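Local coordinates for agrobacterium tumefaciens DPS (Agrobacterium tumefaciens, PDB 1O9R), which protects DNA from oxidative damage without binding it, by oxidising intracellular ferrous iron and storing it as a ferric mineral inside a hollow dodecamer, at the interface of chains A and B. Residues are numbered along the deposited sequence; one frame, centred on the assembly and turned at random. Chains: chain A/B, Agrobacterium tumefaciens DPS.

Contact 1: the interface of chains A and B. Residues chain A 71, 74-75; chain B 149, 152.
A:Glu71 OE1, a carboxylate oxygen, takes a hydrogen bond from the side-chain amino nitrogen NZ of B:Lys149 at 3.0 Å, and the pair is also a salt bridge. The approach is not in the plane of the carboxylate: NZ stands above it, 37° out. The second oxygen, OE2, receives a weak hydrogen bond from the same NZ. B:Lys149 gets there with an extended chain whose CG is anti to the backbone N (chi1 180°), and its CE follows NZ to 3.5 Å from A:Glu71 OE1. Since A:Glu71 is an iron-binding residue of the ferroxidase centre, this bridge ties an iron ligand of one subunit to a lysine of another.

The indole of B:Trp152 lies beside this bridge, against helix 48-75 of chain A. A:Val74 sets its CG2 methyl, the one placed between the backbone N and the carbonyl carbon, over one face of the six-membered ring of B:Trp152, 3.5 Å from the centroid and displaced toward the rim, a CH-pi contact. The far end of the ring meets the aliphatic stem of A:Glu71, with CZ3 of B:Trp152 3.6 Å from A:Glu71 CB. At the root of the indole, A:Gln75 crosses at about a right angle, its amide plane turned 28° from the ring, and its CG methylene rests 3.6 Å from B:Trp152 CB.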
# COMPACT_ATOMS: atom_id res chain seq x y z
N GLU A 71 20.42 15.88 -14.33
CA GLU A 71 21.10 15.96 -13.03
C GLU A 71 22.59 15.64 -13.18
O GLU A 71 23.36 16.26 -12.41
CB GLU A 71 20.46 14.97 -12.04
CG GLU A 71 18.99 15.24 -11.68
CD GLU A 71 18.49 14.13 -10.73
OE1 GLU A 71 19.09 13.07 -10.53
OE2 GLU A 71 17.31 14.28 -10.37
N VAL A 74 24.62 18.70 -14.07
CA VAL A 74 24.88 19.62 -12.95
C VAL A 74 25.85 19.06 -11.95
O VAL A 74 26.64 19.80 -11.35
CB VAL A 74 23.53 20.05 -12.31
CG1 VAL A 74 22.70 20.76 -13.43
CG2 VAL A 74 22.58 19.04 -11.79
N GLN A 75 25.80 17.74 -11.73
CA GLN A 75 26.76 17.10 -10.85
C GLN A 75 28.18 17.38 -11.33
O GLN A 75 29.07 17.46 -10.47
CB GLN A 75 26.55 15.57 -10.84
CG GLN A 75 25.29 15.19 -10.03
CD GLN A 75 24.83 13.80 -10.39
OE1 GLN A 75 25.60 12.90 -10.65
NE2 GLN A 75 23.50 13.61 -10.48
N LYS B 149 25.37 12.24 -6.73
CA LYS B 149 24.16 13.07 -6.58
C LYS B 149 24.07 13.68 -5.20
O LYS B 149 23.67 14.83 -5.11
CB LYS B 149 22.93 12.14 -6.86
CG LYS B 149 21.60 12.96 -6.72
CD LYS B 149 20.45 12.21 -7.40
CE LYS B 149 19.16 12.96 -7.02
NZ LYS B 149 18.00 12.35 -7.78
N TRP B 152 26.41 16.61 -5.06
CA TRP B 152 25.83 17.81 -5.75
C TRP B 152 24.80 18.41 -4.83
O TRP B 152 24.76 19.67 -4.67
CB TRP B 152 25.24 17.34 -7.08
CG TRP B 152 24.15 18.24 -7.61
CD1 TRP B 152 24.17 19.62 -7.67
CD2 TRP B 152 22.88 17.84 -8.10
NE1 TRP B 152 22.99 20.10 -8.18
CE2 TRP B 152 22.16 19.03 -8.45
CE3 TRP B 152 22.24 16.60 -8.30
CZ2 TRP B 152 20.87 18.98 -8.97
CZ3 TRP B 152 20.96 16.55 -8.83
CH2 TRP B 152 20.32 17.75 -9.15

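Contact 2: the interface of chains A and B. Residues chain A 72, 75, 134-135, 138-139; chain B 125, 141, 144-145, 148.
Salt bridges run both ways here: A:Arg72 to B:Asp148, and B:Arg145 to A:Asp138. In the first, guanidinium NH1 of A:Arg72 gives a nearly straight hydrogen bond (171° at H) to B:Asp148 OD1 at 2.7 Å. The two planes are almost coplanar, and OD1 accepts through its anti lone pair, the one turned away from OD2. In the second, NH1 of B:Arg145 reaches A:Asp138 OD1 at 3.0 Å. Here the oxygen lies in the guanidinium plane, but the nitrogen stands above the carboxylate plane by 36°, and the two planes are well tilted from each other. Between the bridges the hydroxyls A:Thr135 OG1 and B:Ser144 OG share a hydrogen bond of 2.8 Å, with either hydroxyl able to be the donor.

Apolar groups back these polar ones. B:Arg145 bends at chi3 (54°), which turns its guanidinium across A:Ile139, whose CG1 methylene covers one face, 3.5 Å from B:Arg145 NE. The CG2 methyl of A:Thr135 serves both chains: it meets B:Arg145 CG at 3.6 Å and also caps a face of the A:Arg72 guanidinium within its own chain. The methyl B:Thr141 CG2 presses on A:Asp138 CB at 3.4 Å, at a slant, next to the carboxylate carbon. A:Pro134 and B:Ile125 make a looser contact beyond it.

Further out, A:Gln75 helps to hold the rotation of the A:Arg72 guanidinium, with B:Asp148. Its amide OE1 accepts a second bond from NH1, in the carbonyl plane and in the guanidinium plane, so NH1 is shared between A:Gln75 and B:Asp148. A:Gln75 OE1 also lies 2.8 Å from water 1, and water 1 in turn pairs with the backbone oxygen B:Arg145 O at 2.7 Å.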
# COMPACT_ATOMS: atom_id res chain seq x y z
N ARG A 72 22.94 14.73 -14.06
CA ARG A 72 24.40 14.43 -14.22
C ARG A 72 25.12 15.63 -14.77
O ARG A 72 26.27 15.78 -14.31
CB ARG A 72 24.52 13.20 -15.13
CG ARG A 72 25.95 12.65 -15.21
CD ARG A 72 26.47 12.29 -13.78
NE ARG A 72 27.79 11.67 -14.00
CZ ARG A 72 28.61 11.48 -12.96
NH1 ARG A 72 28.28 11.81 -11.73
NH2 ARG A 72 29.81 10.88 -13.17
N GLN A 75 25.80 17.74 -11.73
CA GLN A 75 26.76 17.10 -10.85
C GLN A 75 28.18 17.38 -11.33
O GLN A 75 29.07 17.46 -10.47
CB GLN A 75 26.55 15.57 -10.84
CG GLN A 75 25.29 15.19 -10.03
CD GLN A 75 24.83 13.80 -10.39
OE1 GLN A 75 25.60 12.90 -10.65
NE2 GLN A 75 23.50 13.61 -10.48
N PRO A 134 32.63 6.09 -16.38
CA PRO A 134 31.71 4.95 -16.34
C PRO A 134 30.45 5.29 -15.55
O PRO A 134 29.44 4.60 -15.83
CB PRO A 134 32.50 3.81 -15.69
CG PRO A 134 33.77 4.38 -15.26
CD PRO A 134 33.93 5.78 -15.73
N THR A 135 30.42 6.23 -14.64
CA THR A 135 29.20 6.59 -13.92
C THR A 135 28.18 7.16 -14.88
O THR A 135 27.00 6.77 -14.97
CB THR A 135 29.49 7.51 -12.76
OG1 THR A 135 30.34 6.71 -11.88
CG2 THR A 135 28.24 7.95 -12.02
N ASP A 138 26.91 4.52 -17.23
CA ASP A 138 25.85 3.68 -16.66
C ASP A 138 24.50 4.36 -16.74
O ASP A 138 23.50 3.66 -16.98
CB ASP A 138 26.25 3.47 -15.19
CG ASP A 138 25.29 2.47 -14.51
OD1 ASP A 138 24.50 2.90 -13.64
OD2 ASP A 138 25.34 1.30 -14.89
N ILE A 139 24.45 5.67 -16.61
CA ILE A 139 23.18 6.42 -16.75
C ILE A 139 22.67 6.19 -18.16
O ILE A 139 21.45 5.95 -18.39
CB ILE A 139 23.40 7.91 -16.45
CG1 ILE A 139 23.54 8.08 -14.93
CG2 ILE A 139 22.24 8.77 -17.00
CD1 ILE A 139 24.10 9.45 -14.54
N ILE B 125 35.55 1.78 -9.06
CA ILE B 125 34.96 1.24 -10.27
C ILE B 125 36.08 0.78 -11.23
O ILE B 125 36.05 -0.34 -11.74
CB ILE B 125 34.14 2.29 -11.01
CG1 ILE B 125 32.95 2.79 -10.11
CG2 ILE B 125 33.53 1.72 -12.32
CD1 ILE B 125 32.28 4.03 -10.72
N THR B 141 29.58 1.26 -9.24
CA THR B 141 28.94 2.25 -10.12
C THR B 141 27.60 2.72 -9.59
O THR B 141 27.34 3.93 -9.61
CB THR B 141 28.83 1.62 -11.51
OG1 THR B 141 30.16 1.36 -12.03
CG2 THR B 141 28.19 2.64 -12.47
N SER B 144 28.44 5.00 -6.83
CA SER B 144 28.91 6.28 -7.38
C SER B 144 27.79 7.19 -7.83
O SER B 144 27.86 8.41 -7.61
CB SER B 144 29.90 5.96 -8.49
OG SER B 144 30.30 7.15 -9.15
N ARG B 145 26.77 6.58 -8.46
CA ARG B 145 25.66 7.47 -8.88
C ARG B 145 25.00 8.12 -7.67
O ARG B 145 24.75 9.35 -7.78
CB ARG B 145 24.66 6.60 -9.64
CG ARG B 145 25.16 6.41 -11.06
CD ARG B 145 24.25 5.69 -11.97
NE ARG B 145 22.91 6.31 -12.01
CZ ARG B 145 21.94 5.68 -12.64
NH1 ARG B 145 22.06 4.52 -13.26
NH2 ARG B 145 20.73 6.29 -12.56
N ASP B 148 27.65 10.76 -6.07
CA ASP B 148 27.81 11.98 -6.87
C ASP B 148 26.57 12.84 -6.79
O ASP B 148 26.68 14.09 -6.78
CB ASP B 148 28.16 11.64 -8.31
CG ASP B 148 29.61 11.26 -8.51
OD1 ASP B 148 29.97 11.11 -9.70
OD2 ASP B 148 30.38 11.14 -7.53
O HOH W 1 24.81 10.26 -10.37

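The C-alpha centres of contact 1 and contact 2 lie about 10 Å apart, and A:Gln75 belongs to both. On chain B both draw on helix 134-156, with helix 103-130 joining in contact 2; on chain A, helix 48-75 serves both, and the start of helix 134-156 joins it in contact 2. The end of one subunit's helical bundle thus docks against the flank of its neighbour. Different residues are used on the two sides, consistent with the interface not being an exact two-fold. Repeated through the homododecamer, such joints would help close the hollow shell that holds the iron mineral.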